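PDB 6EKT: protein P47 from Clostridium botulinum, which may form part of a progenitor complex that shields botulinum neurotoxin in the host gut, and has a fold resembling tubular lipid-binding proteins. Local coordinates for residues Y333-Q339 and T362-H368. Sequence-based numbering, arbitrary orientation.
Sequences YSDFEIQ and TSSYKYH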
ATOM      1  N   TYR A 333      -4.622 -47.929   7.963  1.00 22.01           N
ATOM      2  CA  TYR A 333      -4.420 -46.493   7.691  1.00 22.31           C
ATOM      3  C   TYR A 333      -4.152 -45.711   8.955  1.00 21.78           C
ATOM      4  O   TYR A 333      -4.402 -46.205  10.072  1.00 21.16           O
ATOM      5  CB  TYR A 333      -5.613 -45.897   6.938  1.00 22.61           C
ATOM      6  CG  TYR A 333      -6.833 -45.582   7.793  1.00 23.96           C
ATOM      7  CD1 TYR A 333      -7.742 -46.589   8.139  1.00 24.64           C
ATOM      8  CD2 TYR A 333      -7.082 -44.281   8.229  1.00 24.77           C
ATOM      9  CE1 TYR A 333      -8.861 -46.312   8.911  1.00 26.54           C
ATOM     10  CE2 TYR A 333      -8.199 -43.983   9.008  1.00 26.03           C
ATOM     11  CZ  TYR A 333      -9.078 -44.998   9.330  1.00 26.46           C
ATOM     12  OH  TYR A 333     -10.173 -44.701  10.082  1.00 28.29           O
ATOM     13  N   SER A 334      -3.650 -44.492   8.769  1.00 21.89           N
ATOM     14  CA  SER A 334      -3.377 -43.581   9.867  1.00 22.59           C
ATOM     15  C   SER A 334      -4.137 -42.287   9.661  1.00 22.32           C
ATOM     16  O   SER A 334      -4.211 -41.804   8.532  1.00 21.36           O
ATOM     17  CB  SER A 334      -1.897 -43.223   9.884  1.00 23.51           C
ATOM     18  OG  SER A 334      -1.167 -44.257  10.480  1.00 27.57           O
ATOM     19  N   ASP A 335      -4.698 -41.745  10.739  1.00 21.80           N
ATOM     20  CA  ASP A 335      -5.043 -40.325  10.789  1.00 23.12           C
ATOM     21  C   ASP A 335      -3.826 -39.543  11.250  1.00 22.80           C
ATOM     22  O   ASP A 335      -3.052 -40.038  12.075  1.00 21.97           O
ATOM     23  CB  ASP A 335      -6.182 -40.073  11.775  1.00 25.28           C
ATOM     24  CG  ASP A 335      -7.439 -40.826  11.415  1.00 26.34           C
ATOM     25  OD1 ASP A 335      -7.971 -40.615  10.321  1.00 26.92           O
ATOM     26  OD2 ASP A 335      -7.874 -41.639  12.238  1.00 29.01           O
ATOM     27  N   PHE A 336      -3.665 -38.329  10.722  1.00 21.95           N
ATOM     28  CA  PHE A 336      -2.637 -37.428  11.230  1.00 21.92           C
ATOM     29  C   PHE A 336      -3.086 -35.965  11.283  1.00 21.96           C
ATOM     30  O   PHE A 336      -4.015 -35.557  10.587  1.00 21.14           O
ATOM     31  CB  PHE A 336      -1.340 -37.567  10.438  1.00 21.55           C
ATOM     32  CG  PHE A 336      -1.504 -37.310   8.962  1.00 21.71           C
ATOM     33  CD1 PHE A 336      -1.575 -35.994   8.470  1.00 22.27           C
ATOM     34  CD2 PHE A 336      -1.578 -38.363   8.072  1.00 22.11           C
ATOM     35  CE1 PHE A 336      -1.722 -35.747   7.107  1.00 22.40           C
ATOM     36  CE2 PHE A 336      -1.715 -38.119   6.696  1.00 22.07           C
ATOM     37  CZ  PHE A 336      -1.792 -36.811   6.222  1.00 21.91           C
ATOM     38  N   GLU A 337      -2.417 -35.194  12.132  1.00 23.10           N
ATOM     39  CA  GLU A 337      -2.662 -33.755  12.221  1.00 24.22           C
ATOM     40  C   GLU A 337      -1.323 -33.084  12.272  1.00 23.19           C
ATOM     41  O   GLU A 337      -0.403 -33.625  12.875  1.00 23.89           O
ATOM     42  CB  GLU A 337      -3.439 -33.435  13.505  1.00 27.45           C
ATOM     43  CG  GLU A 337      -4.880 -33.903  13.441  1.00 31.84           C
ATOM     44  CD  GLU A 337      -5.715 -33.435  14.624  1.00 36.01           C
ATOM     45  OE1 GLU A 337      -5.724 -32.220  14.929  1.00 39.97           O
ATOM     46  OE2 GLU A 337      -6.379 -34.297  15.229  1.00 38.92           O
ATOM     47  N   ILE A 338      -1.203 -31.910  11.657  1.00 21.73           N
ATOM     48  CA  ILE A 338       0.048 -31.177  11.664  1.00 21.83           C
ATOM     49  C   ILE A 338      -0.282 -29.721  11.986  1.00 22.31           C
ATOM     50  O   ILE A 338      -1.270 -29.175  11.477  1.00 21.24           O
ATOM     51  CB  ILE A 338       0.766 -31.261  10.280  1.00 21.72           C
ATOM     52  CG1 ILE A 338       1.138 -32.720   9.944  1.00 21.92           C
ATOM     53  CG2 ILE A 338       2.047 -30.425  10.239  1.00 21.77           C
ATOM     54  CD1 ILE A 338       1.589 -32.924   8.512  1.00 21.74           C
ATOM     55  N   GLN A 339       0.578 -29.109  12.800  0.50 22.92           N
ATOM     56  CA  GLN A 339       0.547 -27.674  13.064  0.50 23.49           C
ATOM     57  C   GLN A 339       1.928 -27.066  12.779  0.50 23.67           C
ATOM     58  O   GLN A 339       2.895 -27.396  13.474  0.50 24.37           O
ATOM     59  CB  GLN A 339       0.124 -27.422  14.517  0.50 24.09           C
ATOM     60  CG  GLN A 339      -1.210 -28.054  14.917  0.50 24.42           C
ATOM     61  CD  GLN A 339      -1.078 -29.466  15.454  0.50 25.40           C
ATOM     62  OE1 GLN A 339      -0.056 -29.837  16.039  0.50 26.38           O
ATOM     63  NE2 GLN A 339      -2.124 -30.266  15.270  0.50 25.10           N
ATOM     64  N   THR A 362       4.568 -29.354  14.838  1.00 27.38           N
ATOM     65  CA  THR A 362       4.028 -30.360  15.750  1.00 27.55           C
ATOM     66  C   THR A 362       3.063 -31.251  14.999  1.00 26.66           C
ATOM     67  O   THR A 362       2.427 -30.818  14.034  1.00 25.91           O
ATOM     68  CB  THR A 362       3.339 -29.770  16.985  1.00 28.79           C
ATOM     69  OG1 THR A 362       2.340 -28.843  16.577  1.00 30.70           O
ATOM     70  CG2 THR A 362       4.341 -29.071  17.862  1.00 30.56           C
ATOM     71  N   SER A 363       2.992 -32.507  15.414  1.00 25.65           N
ATOM     72  CA  SER A 363       2.069 -33.448  14.763  1.00 25.08           C
ATOM     73  C   SER A 363       1.567 -34.502  15.732  1.00 25.41           C
ATOM     74  O   SER A 363       2.136 -34.692  16.816  1.00 25.39           O
ATOM     75  CB  SER A 363       2.742 -34.129  13.555  1.00 24.63           C
ATOM     76  OG  SER A 363       3.828 -34.909  13.994  1.00 25.35           O
ATOM     77  N   SER A 364       0.502 -35.194  15.333  1.00 24.79           N
ATOM     78  CA  SER A 364       0.036 -36.370  16.067  1.00 25.54           C
ATOM     79  C   SER A 364      -0.581 -37.317  15.049  1.00 24.75           C
ATOM     80  O   SER A 364      -0.868 -36.916  13.911  1.00 24.23           O
ATOM     81  CB  SER A 364      -0.977 -35.989  17.159  1.00 26.26           C
ATOM     82  OG  SER A 364      -2.094 -35.300  16.599  1.00 27.61           O
ATOM     83  N   TYR A 365      -0.772 -38.565  15.442  1.00 24.41           N
ATOM     84  CA  TYR A 365      -1.296 -39.558  14.516  1.00 24.94           C
ATOM     85  C   TYR A 365      -2.013 -40.631  15.293  1.00 25.62           C
ATOM     86  O   TYR A 365      -1.785 -40.789  16.518  1.00 25.23           O
ATOM     87  CB  TYR A 365      -0.172 -40.169  13.648  1.00 25.54           C
ATOM     88  CG  TYR A 365       0.980 -40.728  14.452  1.00 27.17           C
ATOM     89  CD1 TYR A 365       0.955 -42.035  14.921  1.00 28.45           C
ATOM     90  CD2 TYR A 365       2.090 -39.940  14.745  1.00 28.32           C
ATOM     91  CE1 TYR A 365       2.006 -42.555  15.682  1.00 30.61           C
ATOM     92  CE2 TYR A 365       3.159 -40.449  15.492  1.00 30.70           C
ATOM     93  CZ  TYR A 365       3.107 -41.753  15.950  1.00 31.15           C
ATOM     94  OH  TYR A 365       4.144 -42.247  16.692  1.00 33.39           O
ATOM     95  N   LYS A 366      -2.891 -41.344  14.594  1.00 24.90           N
ATOM     96  CA  LYS A 366      -3.586 -42.500  15.175  1.00 26.01           C
ATOM     97  C   LYS A 366      -3.531 -43.627  14.157  1.00 24.70           C
ATOM     98  O   LYS A 366      -4.039 -43.461  13.032  1.00 22.81           O
ATOM     99  CB  LYS A 366      -5.040 -42.157  15.512  1.00 28.20           C
ATOM    100  CG  LYS A 366      -5.729 -43.312  16.231  1.00 31.88           C
ATOM    101  CD  LYS A 366      -7.040 -42.867  16.869  1.00 35.49           C
ATOM    102  CE  LYS A 366      -7.793 -44.057  17.446  1.00 37.79           C
ATOM    103  NZ  LYS A 366      -6.874 -45.068  18.055  1.00 39.90           N
ATOM    104  N   TYR A 367      -2.922 -44.759  14.546  1.00 24.10           N
ATOM    105  CA  TYR A 367      -2.902 -45.955  13.681  1.00 23.81           C
ATOM    106  C   TYR A 367      -4.209 -46.740  13.756  1.00 23.66           C
ATOM    107  O   TYR A 367      -4.769 -46.884  14.835  1.00 23.95           O
ATOM    108  CB  TYR A 367      -1.800 -46.935  14.092  1.00 23.74           C
ATOM    109  CG  TYR A 367      -0.389 -46.408  14.057  1.00 24.26           C
ATOM    110  CD1 TYR A 367       0.029 -45.509  13.062  1.00 24.21           C
ATOM    111  CD2 TYR A 367       0.550 -46.862  14.983  1.00 25.10           C
ATOM    112  CE1 TYR A 367       1.347 -45.037  13.030  1.00 24.95           C
ATOM    113  CE2 TYR A 367       1.867 -46.406  14.950  1.00 25.83           C
ATOM    114  CZ  TYR A 367       2.263 -45.517  13.967  1.00 24.93           C
ATOM    115  OH  TYR A 367       3.565 -45.056  13.955  1.00 25.23           O
ATOM    116  N   HIS A 368      -4.639 -47.297  12.628  1.00 22.78           N
ATOM    117  CA  HIS A 368      -5.774 -48.214  12.574  1.00 24.08           C
ATOM    118  C   HIS A 368      -5.269 -49.537  11.984  1.00 24.50           C
ATOM    119  O   HIS A 368      -5.028 -49.634  10.779  1.00 24.00           O
ATOM    120  CB  HIS A 368      -6.885 -47.622  11.718  1.00 24.70           C
ATOM    121  CG  HIS A 368      -7.417 -46.328  12.245  1.00 25.89           C
ATOM    122  ND1 HIS A 368      -8.538 -46.261  13.053  1.00 26.96           N
ATOM    123  CD2 HIS A 368      -6.968 -45.061  12.114  1.00 25.29           C
ATOM    124  CE1 HIS A 368      -8.762 -44.998  13.382  1.00 27.77           C
ATOM    125  NE2 HIS A 368      -7.827 -44.248  12.822  1.00 26.44           N
TER
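The imidazole of His-368 is held in two ways: it lies flat against the phenol of Tyr-333 and is also gripped at its rim by the carboxylate of Asp-335. This offset stack and His-carboxylate hydrogen bond lie at one end of a long antiparallel beta hairpin, formed by strands 329-347 and 352-368, in the sheet that curls around helix 374-394 in this TULIP-like protein. The two rings have planes only 5° apart and centroids separated by 4.2 Å. CD2 of His-368 approaches CZ of Tyr-333 to 3.5 Å, while the tyrosine OH reaches over the middle of the imidazole. With CG of Tyr-333 between the backbone N and the carbonyl carbon (chi1 79°), the phenol leans over toward His-368. Arg-325 makes a cation-pi contact with the same phenol. NE2 of His-368 donates to OD2 of Asp-335 at 2.7 Å, reaching the oxygen from above the carboxylate plane, which stands nearly perpendicular to the imidazole. Together, this bond and the stack would restrain the rotation of the ring, and the acid would be expected to favour a protonated histidine.

Beneath the stacked rings, the backbone N of His-368 donates to O of Tyr-333 at 2.8 Å, whereas the return bond from Tyr-333 N is weak. Paired backbone bonds recur at Asp-335 with Lys-366, Glu-337 with Ser-364 and Gln-339 with Thr-362, whose side chains share the face that carries His-368. On the reverse face, Ser-334, Phe-336, Ile-338 and Tyr-367 touch helix 374-394, with CB of Phe-336 lying 4.3 Å from CB of Tyr-365. Ser-334 hydrogen-bonds to Thr-384 of that helix, and its OG lies at the edge of the Tyr-367 ring, in the ring plane, 3.1 Å from CD1.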